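CG8862 (Drosophila melanogaster, PDB 3ISM) is endonuclease G, a mitochondrial magnesium-dependent nuclease of the DNA/RNA non-specific endonuclease family that probably cleaves both DNA and RNA. Local coordinates at residues B[43-51]-B[176-185]; B[92-103]-B[118-129]. All coordinates share one frame; numbering follows the deposited sequence.

Contact 1 of 2, residues B[43-51]-B[176-185]; sequences YDRRNRVPH and YEVIGANTVA
Arg-48 reaches across to the carbonyl of Asn-182, its NE donating to Asn-182 O at 2.8 Å with the acceptor close to the guanidinium plane. The bond is moderately bent (N-H...O 154°). Bends at chi2 (71°) and chi3 fold the arginine chain so that a second edge of the same guanidinium faces back to its own turn, where Arg-48 NH1 donates to Arg-45 O at 2.8 Å. One flat cation therefore grips a carbonyl from each segment. Its NH2 donates to Arg-233 O of the second subunit and weakly to a water that donates in turn to Ala-181 O. Nearer the backbone, Arg-48 CB rests 3.9 Å from Val-184 CG2.

Both segments are beta-hairpin ends closed through a G1 beta bulge: Arg-48 and Val-49 together face Asp-44, while Thr-183 and Val-184 together face Ile-179, following the type I turn from Gly-180 to Thr-183. The hairpins are joined by a nearly straight backbone bond, Ala-185 N to Asn-47 O at 3.0 Å (175°).

Beside that bond the amide of Asn-47 stands almost perpendicular to the Tyr-176 ring. Its OD1 lies 3.6 Å from the methyl carbon CB of Ala-185. On the other branch, Asn-47 ND2 donates to Asp-44 OD2 at 2.8 Å, meeting it from above the carboxylate plane, and to a water at 2.9 Å that also binds Tyr-176 OH. Together these two bonds restrain the rotation of the amide. On the inner side, Val-49 CG1 meets Val-184 CG1 at 3.8 Å, and both valines pack on Pro-126. Tyr-176, Glu-177 and Val-178 pair antiparallel with a strand of the second subunit, so the sheet runs on across the interface.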
loop_
_atom_site.group_PDB
_atom_site.type_symbol
_atom_site.label_atom_id
_atom_site.label_comp_id
_atom_site.label_asym_id
_atom_site.label_seq_id
_atom_site.Cartn_x
_atom_site.Cartn_y
_atom_site.Cartn_z
ATOM N N TYR B 43 5.116 -11.711 3.203
ATOM C CA TYR B 43 6.028 -10.565 3.258
ATOM C C TYR B 43 5.626 -9.489 2.252
ATOM O O TYR B 43 5.368 -9.789 1.072
ATOM C CB TYR B 43 7.471 -10.995 2.977
ATOM C CG TYR B 43 8.491 -9.917 3.274
ATOM C CD1 TYR B 43 8.685 -9.452 4.585
ATOM C CD2 TYR B 43 9.252 -9.343 2.252
ATOM C CE1 TYR B 43 9.631 -8.452 4.864
ATOM C CE2 TYR B 43 10.197 -8.342 2.516
ATOM C CZ TYR B 43 10.381 -7.910 3.832
ATOM O OH TYR B 43 11.322 -6.946 4.118
ATOM N N ASP B 44 5.582 -8.250 2.722
ATOM C CA ASP B 44 5.257 -7.110 1.863
ATOM C C ASP B 44 6.577 -6.494 1.386
ATOM O O ASP B 44 7.208 -5.733 2.121
ATOM C CB ASP B 44 4.414 -6.101 2.652
ATOM C CG ASP B 44 3.943 -4.923 1.812
ATOM O OD1 ASP B 44 4.397 -4.786 0.660
ATOM O OD2 ASP B 44 3.095 -4.140 2.307
ATOM N N ARG B 45 7.002 -6.868 0.176
ATOM C CA ARG B 45 8.272 -6.399 -0.398
ATOM C C ARG B 45 8.362 -4.881 -0.602
ATOM O O ARG B 45 9.450 -4.319 -0.545
ATOM C CB ARG B 45 8.578 -7.114 -1.708
ATOM C CG ARG B 45 8.944 -8.582 -1.513
ATOM C CD ARG B 45 9.155 -9.282 -2.845
ATOM N NE ARG B 45 7.924 -9.374 -3.629
ATOM C CZ ARG B 45 7.884 -9.725 -4.918
ATOM N NH1 ARG B 45 9.006 -9.993 -5.577
ATOM N NH2 ARG B 45 6.722 -9.814 -5.547
ATOM N N ARG B 46 7.218 -4.251 -0.847
ATOM C CA ARG B 46 7.120 -2.820 -1.047
ATOM C C ARG B 46 7.362 -2.061 0.259
ATOM O O ARG B 46 8.017 -1.014 0.274
ATOM C CB ARG B 46 5.716 -2.488 -1.547
ATOM C CG ARG B 46 5.540 -1.000 -1.868
ATOM C CD ARG B 46 4.368 -0.755 -2.771
ATOM N NE ARG B 46 3.071 -0.950 -2.118
ATOM C CZ ARG B 46 2.524 -0.084 -1.255
ATOM N NH1 ARG B 46 3.136 1.043 -0.916
ATOM N NH2 ARG B 46 1.344 -0.342 -0.719
ATOM N N ASN B 47 6.836 -2.599 1.357
ATOM C CA ASN B 47 6.879 -1.907 2.639
ATOM C C ASN B 47 7.990 -2.398 3.547
ATOM O O ASN B 47 8.315 -1.761 4.547
ATOM C CB ASN B 47 5.507 -1.980 3.311
ATOM C CG ASN B 47 4.510 -0.980 2.693
ATOM O OD1 ASN B 47 4.891 0.136 2.345
ATOM N ND2 ASN B 47 3.238 -1.369 2.590
ATOM N N ARG B 48 8.596 -3.513 3.155
ATOM C CA ARG B 48 9.720 -4.125 3.884
ATOM C C ARG B 48 9.325 -4.612 5.295
ATOM O O ARG B 48 10.153 -4.583 6.216
ATOM C CB ARG B 48 10.957 -3.205 3.910
ATOM C CG ARG B 48 11.788 -3.149 2.606
ATOM C CD ARG B 48 11.073 -2.413 1.508
ATOM N NE ARG B 48 11.917 -1.517 0.713
ATOM C CZ ARG B 48 11.798 -1.356 -0.606
ATOM N NH1 ARG B 48 10.905 -2.061 -1.288
ATOM N NH2 ARG B 48 12.586 -0.501 -1.255
ATOM N N VAL B 49 8.062 -5.051 5.430
ATOM C CA VAL B 49 7.487 -5.624 6.665
ATOM C C VAL B 49 6.495 -6.728 6.245
ATOM O O VAL B 49 6.213 -6.867 5.066
ATOM C CB VAL B 49 6.722 -4.550 7.517
ATOM C CG1 VAL B 49 7.633 -3.394 7.890
ATOM C CG2 VAL B 49 5.496 -4.020 6.788
ATOM N N PRO B 50 5.988 -7.542 7.202
ATOM C CA PRO B 50 4.961 -8.491 6.758
ATOM C C PRO B 50 3.662 -7.832 6.255
ATOM O O PRO B 50 3.325 -6.740 6.683
ATOM C CB PRO B 50 4.648 -9.292 8.037
ATOM C CG PRO B 50 5.837 -9.124 8.908
ATOM C CD PRO B 50 6.327 -7.725 8.630
ATOM N N HIS B 51 2.956 -8.490 5.345
ATOM C CA HIS B 51 1.518 -8.237 5.212
ATOM C C HIS B 51 0.829 -8.815 6.457
ATOM O O HIS B 51 -0.028 -8.183 7.028
ATOM C CB HIS B 51 0.925 -8.937 3.997
ATOM C CG HIS B 51 1.329 -8.347 2.678
ATOM N ND1 HIS B 51 0.932 -7.092 2.269
ATOM C CD2 HIS B 51 2.040 -8.873 1.645
ATOM C CE1 HIS B 51 1.390 -6.861 1.047
ATOM N NE2 HIS B 51 2.075 -7.925 0.650
ATOM N N TYR B 176 2.412 7.753 6.175
ATOM C CA TYR B 176 3.265 7.049 7.136
ATOM C C TYR B 176 4.731 7.294 6.850
ATOM O O TYR B 176 5.124 7.493 5.701
ATOM C CB TYR B 176 2.963 5.549 7.181
ATOM C CG TYR B 176 2.951 4.877 5.832
ATOM C CD1 TYR B 176 1.775 4.813 5.078
ATOM C CD2 TYR B 176 4.118 4.353 5.286
ATOM C CE1 TYR B 176 1.755 4.225 3.840
ATOM C CE2 TYR B 176 4.112 3.756 4.041
ATOM C CZ TYR B 176 2.921 3.686 3.324
ATOM O OH TYR B 176 2.896 3.087 2.084
ATOM N N GLU B 177 5.518 7.303 7.923
ATOM C CA GLU B 177 6.951 7.473 7.854
ATOM C C GLU B 177 7.534 6.204 7.275
ATOM O O GLU B 177 6.989 5.106 7.471
ATOM C CB GLU B 177 7.536 7.781 9.250
ATOM C CG GLU B 177 9.053 7.998 9.241
ATOM C CD GLU B 177 9.663 8.392 10.584
ATOM O OE1 GLU B 177 8.940 8.599 11.590
ATOM O OE2 GLU B 177 10.902 8.494 10.624
ATOM N N VAL B 178 8.604 6.370 6.501
ATOM C CA VAL B 178 9.421 5.247 6.059
ATOM C C VAL B 178 10.829 5.510 6.580
ATOM O O VAL B 178 11.336 6.632 6.487
ATOM C CB VAL B 178 9.404 5.061 4.514
ATOM C CG1 VAL B 178 8.028 4.564 4.053
ATOM C CG2 VAL B 178 9.792 6.348 3.777
ATOM N N ILE B 179 11.447 4.489 7.162
ATOM C CA ILE B 179 12.744 4.676 7.806
ATOM C C ILE B 179 13.912 3.987 7.081
ATOM O O ILE B 179 13.761 2.910 6.513
ATOM C CB ILE B 179 12.703 4.266 9.314
ATOM C CG1 ILE B 179 12.285 2.799 9.469
ATOM C CG2 ILE B 179 11.754 5.190 10.091
ATOM C CD1 ILE B 179 12.400 2.257 10.916
ATOM N N GLY B 180 15.071 4.632 7.121
ATOM C CA GLY B 180 16.316 4.066 6.615
ATOM C C GLY B 180 16.419 4.092 5.105
ATOM O O GLY B 180 15.439 4.391 4.406
ATOM N N ALA B 181 17.608 3.760 4.608
ATOM C CA ALA B 181 17.862 3.651 3.162
ATOM C C ALA B 181 16.926 2.660 2.490
ATOM O O ALA B 181 16.580 2.828 1.333
ATOM C CB ALA B 181 19.325 3.278 2.896
ATOM N N ASN B 182 16.479 1.646 3.219
ATOM C CA ASN B 182 15.555 0.673 2.636
ATOM C C ASN B 182 14.093 1.067 2.748
ATOM O O ASN B 182 13.227 0.299 2.390
ATOM C CB ASN B 182 15.816 -0.732 3.176
ATOM C CG ASN B 182 17.215 -1.241 2.807
ATOM O OD1 ASN B 182 17.597 -1.200 1.644
ATOM N ND2 ASN B 182 17.979 -1.693 3.797
ATOM N N THR B 183 13.836 2.288 3.212
ATOM C CA THR B 183 12.483 2.823 3.336
ATOM C C THR B 183 11.502 1.822 3.941
ATOM O O THR B 183 10.516 1.441 3.324
ATOM C CB THR B 183 11.951 3.392 1.996
ATOM O OG1 THR B 183 11.764 2.327 1.068
ATOM C CG2 THR B 183 12.952 4.405 1.386
ATOM N N VAL B 184 11.791 1.395 5.165
ATOM C CA VAL B 184 10.907 0.474 5.879
ATOM C C VAL B 184 9.679 1.259 6.377
ATOM O O VAL B 184 9.825 2.275 7.054
ATOM C CB VAL B 184 11.658 -0.243 7.028
ATOM C CG1 VAL B 184 10.729 -1.247 7.783
ATOM C CG2 VAL B 184 12.856 -0.975 6.471
ATOM N N ALA B 185 8.480 0.803 6.003
ATOM C CA ALA B 185 7.252 1.498 6.366
ATOM C C ALA B 185 6.951 1.424 7.865
ATOM O O ALA B 185 7.140 0.377 8.492
ATOM C CB ALA B 185 6.090 0.942 5.588
HETATM O O HOH W 1 1.207 0.694 2.561
HETATM O O HOH W 2 14.622 2.007 -0.484
#

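Contact 2 of 2, residues B[92-103]-B[118-129]; sequences YRRSGYDRGHMA and TFYLSNMAPQVG
One face of the His-101 imidazole is covered by Met-124, whose CE sits almost over the ring centre, 3.6 Å from the His-101 centroid, with SD above the same face. The ring edge, led by NE2, points into the face of Phe-119 in a T-shaped stack, centroids of the His-101 and Phe-119 rings 4.5 Å apart and planes at 85°; Thr-118 CB lies at another part of the His-101 edge. The Tyr-92 ring carries CG of Arg-99 on one face and a water at its edge, while Tyr-92 CE2 lies 3.7 Å from Pro-126 CG. The Tyr-97 ring turns its edge to the backbone of Gln-127.

Strands 98-101 and 124-127 pair antiparallel, with His-101, Arg-99, Met-124 and Pro-126 sharing one face; Asp-98 with Gln-127 and Gly-100 with Ala-125 are hydrogen-bonded pairs. This is the two-stranded part of the His-Me finger (beta-beta-alpha metal) motif, with His-101, the predicted proton acceptor, closing the first strand. Asp-98 OD2 accepts from Asn-133, a magnesium ligand, and Asp-98 OD1 forms a salt bridge with Arg-134. Arg-99 NH1 bonds to Asn-89 OD1 of its own chain, and its NH2 forms a salt bridge with Asp-330 of the inhibitor chain CG4930.

With CG opposite its backbone N (chi1 -179°), Asn-123 lays its amide along Ala-103: OD1 accepts from Ala-103 N at 3.0 Å on a lone pair, and ND2 donates to Ala-103 O at 2.9 Å and to Thr-118 O. A leucine here would probably leave Ala-103 N, Ala-103 O and Thr-118 O without these mates. Within these two segments the imidazole is positioned by methyl and ring surfaces rather than by hydrogen bonds, consistent with a ring held in place for its predicted role.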
loop_
_atom_site.group_PDB
_atom_site.type_symbol
_atom_site.label_atom_id
_atom_site.label_comp_id
_atom_site.label_asym_id
_atom_site.label_seq_id
_atom_site.Cartn_x
_atom_site.Cartn_y
_atom_site.Cartn_z
ATOM N N TYR B 92 16.637 0.528 11.242
ATOM C CA TYR B 92 15.957 0.704 12.532
ATOM C C TYR B 92 16.796 1.473 13.540
ATOM O O TYR B 92 16.241 2.065 14.477
ATOM C CB TYR B 92 15.656 -0.661 13.151
ATOM C CG TYR B 92 14.480 -1.366 12.546
ATOM C CD1 TYR B 92 14.640 -2.217 11.454
ATOM C CD2 TYR B 92 13.200 -1.177 13.053
ATOM C CE1 TYR B 92 13.543 -2.877 10.885
ATOM C CE2 TYR B 92 12.105 -1.834 12.496
ATOM C CZ TYR B 92 12.288 -2.675 11.412
ATOM O OH TYR B 92 11.207 -3.317 10.865
ATOM N N ARG B 93 18.121 1.419 13.376
ATOM C CA ARG B 93 19.048 2.046 14.321
ATOM C C ARG B 93 18.798 3.534 14.406
ATOM O O ARG B 93 18.852 4.239 13.395
ATOM C CB ARG B 93 20.511 1.804 13.933
ATOM C CG ARG B 93 21.507 2.264 15.010
ATOM C CD ARG B 93 22.876 2.558 14.424
ATOM N NE ARG B 93 23.785 3.174 15.395
ATOM C CZ ARG B 93 24.167 4.453 15.370
ATOM N NH1 ARG B 93 23.725 5.266 14.413
ATOM N NH2 ARG B 93 25.002 4.922 16.295
ATOM N N ARG B 94 18.502 3.984 15.624
ATOM C CA ARG B 94 18.257 5.389 15.950
ATOM C C ARG B 94 17.131 6.011 15.121
ATOM O O ARG B 94 17.135 7.210 14.827
ATOM C CB ARG B 94 19.561 6.198 15.898
ATOM C CG ARG B 94 20.510 5.849 17.059
ATOM C CD ARG B 94 21.793 6.677 17.071
ATOM N NE ARG B 94 22.642 6.282 18.198
ATOM C CZ ARG B 94 23.657 6.997 18.678
ATOM N NH1 ARG B 94 23.972 8.171 18.139
ATOM N NH2 ARG B 94 24.360 6.541 19.707
ATOM N N SER B 95 16.159 5.174 14.773
ATOM C CA SER B 95 14.992 5.590 14.009
ATOM C C SER B 95 13.891 6.149 14.901
ATOM O O SER B 95 12.994 6.849 14.427
ATOM C CB SER B 95 14.444 4.402 13.218
ATOM O OG SER B 95 14.007 3.361 14.085
ATOM N N GLY B 96 13.962 5.829 16.186
ATOM C CA GLY B 96 12.912 6.165 17.133
ATOM C C GLY B 96 11.886 5.050 17.220
ATOM O O GLY B 96 10.812 5.235 17.805
ATOM N N TYR B 97 12.212 3.894 16.642
ATOM C CA TYR B 97 11.294 2.748 16.596
ATOM C C TYR B 97 11.974 1.441 16.999
ATOM O O TYR B 97 13.167 1.242 16.770
ATOM C CB TYR B 97 10.690 2.580 15.192
ATOM C CG TYR B 97 9.869 3.758 14.728
ATOM C CD1 TYR B 97 8.570 3.953 15.199
ATOM C CD2 TYR B 97 10.397 4.683 13.829
ATOM C CE1 TYR B 97 7.821 5.042 14.799
ATOM C CE2 TYR B 97 9.656 5.779 13.416
ATOM C CZ TYR B 97 8.366 5.953 13.904
ATOM O OH TYR B 97 7.624 7.044 13.486
ATOM N N ASP B 98 11.194 0.549 17.588
ATOM C CA ASP B 98 11.677 -0.758 17.967
ATOM C C ASP B 98 11.532 -1.664 16.746
ATOM O O ASP B 98 10.661 -1.431 15.913
ATOM C CB ASP B 98 10.780 -1.318 19.074
ATOM C CG ASP B 98 11.183 -0.868 20.453
ATOM O OD1 ASP B 98 12.025 0.047 20.590
ATOM O OD2 ASP B 98 10.650 -1.454 21.419
ATOM N N ARG B 99 12.366 -2.698 16.659
ATOM C CA ARG B 99 12.101 -3.824 15.763
ATOM C C ARG B 99 11.030 -4.678 16.430
ATOM O O ARG B 99 11.314 -5.447 17.380
ATOM C CB ARG B 99 13.369 -4.654 15.531
ATOM C CG ARG B 99 14.490 -3.881 14.863
ATOM C CD ARG B 99 15.843 -4.508 15.099
ATOM N NE ARG B 99 16.324 -4.247 16.449
ATOM C CZ ARG B 99 17.590 -4.369 16.846
ATOM N NH1 ARG B 99 18.538 -4.742 15.992
ATOM N NH2 ARG B 99 17.909 -4.109 18.107
ATOM N N GLY B 100 9.794 -4.534 15.966
ATOM C CA GLY B 100 8.653 -5.157 16.662
ATOM C C GLY B 100 8.211 -6.458 16.023
ATOM O O GLY B 100 7.802 -6.472 14.841
ATOM N N HIS B 101 8.306 -7.553 16.791
ATOM C CA HIS B 101 7.868 -8.867 16.323
ATOM C C HIS B 101 6.395 -8.819 15.910
ATOM O O HIS B 101 5.549 -8.328 16.678
ATOM C CB HIS B 101 7.947 -9.899 17.442
ATOM C CG HIS B 101 9.325 -10.356 17.785
ATOM N ND1 HIS B 101 10.162 -9.649 18.627
ATOM C CD2 HIS B 101 9.984 -11.497 17.468
ATOM C CE1 HIS B 101 11.293 -10.318 18.776
ATOM N NE2 HIS B 101 11.208 -11.444 18.087
ATOM N N MET B 102 6.086 -9.356 14.731
ATOM C CA MET B 102 4.703 -9.710 14.420
ATOM C C MET B 102 4.332 -11.055 15.074
ATOM O O MET B 102 3.397 -11.120 15.860
ATOM C CB MET B 102 4.438 -9.690 12.902
ATOM C CG MET B 102 4.632 -8.324 12.231
ATOM S SD MET B 102 3.508 -7.001 12.780
ATOM C CE MET B 102 4.497 -6.245 14.103
ATOM N N ALA B 103 5.059 -12.121 14.750
ATOM C CA ALA B 103 4.965 -13.373 15.485
ATOM C C ALA B 103 5.915 -13.253 16.675
ATOM O O ALA B 103 7.143 -13.251 16.490
ATOM C CB ALA B 103 5.381 -14.558 14.603
ATOM N N THR B 118 11.793 -16.228 14.890
ATOM C CA THR B 118 10.993 -15.001 15.028
ATOM C C THR B 118 11.873 -13.750 14.998
ATOM O O THR B 118 11.370 -12.633 14.888
ATOM C CB THR B 118 10.134 -14.987 16.319
ATOM O OG1 THR B 118 10.986 -14.901 17.474
ATOM C CG2 THR B 118 9.285 -16.254 16.415
ATOM N N PHE B 119 13.188 -13.925 15.076
ATOM C CA PHE B 119 14.093 -12.770 15.054
ATOM C C PHE B 119 14.599 -12.327 13.667
ATOM O O PHE B 119 15.401 -11.392 13.565
ATOM C CB PHE B 119 15.240 -12.959 16.049
ATOM C CG PHE B 119 14.830 -12.743 17.486
ATOM C CD1 PHE B 119 15.131 -11.550 18.135
ATOM C CD2 PHE B 119 14.128 -13.728 18.184
ATOM C CE1 PHE B 119 14.751 -11.344 19.461
ATOM C CE2 PHE B 119 13.746 -13.530 19.522
ATOM C CZ PHE B 119 14.060 -12.335 20.160
ATOM N N TYR B 120 14.114 -12.970 12.602
ATOM C CA TYR B 120 14.396 -12.473 11.260
ATOM C C TYR B 120 13.727 -11.124 11.106
ATOM O O TYR B 120 12.561 -10.962 11.494
ATOM C CB TYR B 120 13.890 -13.420 10.174
ATOM C CG TYR B 120 14.741 -14.645 9.993
ATOM C CD1 TYR B 120 16.037 -14.546 9.504
ATOM C CD2 TYR B 120 14.246 -15.911 10.313
ATOM C CE1 TYR B 120 16.833 -15.682 9.341
ATOM C CE2 TYR B 120 15.024 -17.050 10.145
ATOM C CZ TYR B 120 16.314 -16.927 9.654
ATOM O OH TYR B 120 17.097 -18.053 9.491
ATOM N N LEU B 121 14.457 -10.163 10.540
ATOM C CA LEU B 121 13.909 -8.836 10.292
ATOM C C LEU B 121 12.687 -8.820 9.366
ATOM O O LEU B 121 11.961 -7.831 9.330
ATOM C CB LEU B 121 14.986 -7.894 9.748
ATOM C CG LEU B 121 16.061 -7.578 10.790
ATOM C CD1 LEU B 121 17.267 -6.938 10.125
ATOM C CD2 LEU B 121 15.487 -6.682 11.898
ATOM N N SER B 122 12.466 -9.901 8.619
ATOM C CA SER B 122 11.245 -10.011 7.826
ATOM C C SER B 122 9.997 -10.223 8.681
ATOM O O SER B 122 8.886 -10.055 8.187
ATOM C CB SER B 122 11.362 -11.107 6.776
ATOM O OG SER B 122 11.701 -12.332 7.367
ATOM N N ASN B 123 10.192 -10.587 9.954
ATOM C CA ASN B 123 9.090 -10.744 10.908
ATOM C C ASN B 123 8.868 -9.445 11.697
ATOM O O ASN B 123 8.021 -9.387 12.583
ATOM C CB ASN B 123 9.331 -11.957 11.833
ATOM C CG ASN B 123 8.174 -12.195 12.849
ATOM O OD1 ASN B 123 6.991 -12.201 12.491
ATOM N ND2 ASN B 123 8.538 -12.398 14.121
ATOM N N MET B 124 9.617 -8.395 11.346
ATOM C CA MET B 124 9.599 -7.144 12.108
ATOM C C MET B 124 8.884 -6.017 11.401
ATOM O O MET B 124 8.891 -5.935 10.170
ATOM C CB MET B 124 11.027 -6.671 12.428
ATOM C CG MET B 124 11.870 -7.686 13.156
ATOM S SD MET B 124 11.226 -8.002 14.797
ATOM C CE MET B 124 11.801 -9.666 15.017
ATOM N N ALA B 125 8.279 -5.136 12.195
ATOM C CA ALA B 125 7.811 -3.836 11.719
ATOM C C ALA B 125 8.144 -2.777 12.758
ATOM O O ALA B 125 8.210 -3.082 13.961
ATOM C CB ALA B 125 6.301 -3.838 11.412
ATOM N N PRO B 126 8.405 -1.540 12.299
ATOM C CA PRO B 126 8.695 -0.457 13.230
ATOM C C PRO B 126 7.521 -0.212 14.156
ATOM O O PRO B 126 6.406 0.057 13.706
ATOM C CB PRO B 126 8.953 0.755 12.312
ATOM C CG PRO B 126 9.400 0.140 11.032
ATOM C CD PRO B 126 8.540 -1.106 10.903
ATOM N N GLN B 127 7.787 -0.342 15.446
ATOM C CA GLN B 127 6.797 -0.062 16.470
ATOM C C GLN B 127 7.382 0.905 17.480
ATOM O O GLN B 127 8.571 0.810 17.813
ATOM C CB GLN B 127 6.389 -1.349 17.180
ATOM C CG GLN B 127 5.745 -2.380 16.255
ATOM C CD GLN B 127 5.198 -3.566 17.012
ATOM O OE1 GLN B 127 5.844 -4.086 17.914
ATOM N NE2 GLN B 127 3.990 -3.993 16.655
ATOM N N VAL B 128 6.548 1.834 17.950
ATOM C CA VAL B 128 6.846 2.621 19.156
ATOM C C VAL B 128 7.236 1.669 20.289
ATOM O O VAL B 128 6.592 0.634 20.491
ATOM C CB VAL B 128 5.615 3.482 19.551
ATOM C CG1 VAL B 128 5.797 4.165 20.899
ATOM C CG2 VAL B 128 5.327 4.517 18.451
ATOM N N GLY B 129 8.304 2.006 21.005
ATOM C CA GLY B 129 8.840 1.148 22.043
ATOM C C GLY B 129 8.090 1.227 23.359
ATOM O O GLY B 129 7.151 0.467 23.587
HETATM O O HOH W 3 11.085 -4.929 8.725
#

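Overall arrangement
Both contacts are largely buried and lie on the same side of the chain's centre, about 11 Å apart between centres. Contact 2 is the more central and holds the predicted catalytic histidine, in a strand pair with aromatic and thioether groups on one face, closed at its end by an asparagine amide. Contact 1 lies farther out, beside the second subunit, and joins two hairpin ends through a single backbone bond, an arginine and bridging waters. They share no element, yet they touch directly: Tyr-97 OH and Glu-177 OE1 probably hydrogen-bond at 2.8 Å, Pro-126 packs on Ala-185, and Pro-50 lies against Ser-122 and Met-124. Strand 124-127 thus backs onto the hairpins of contact 1.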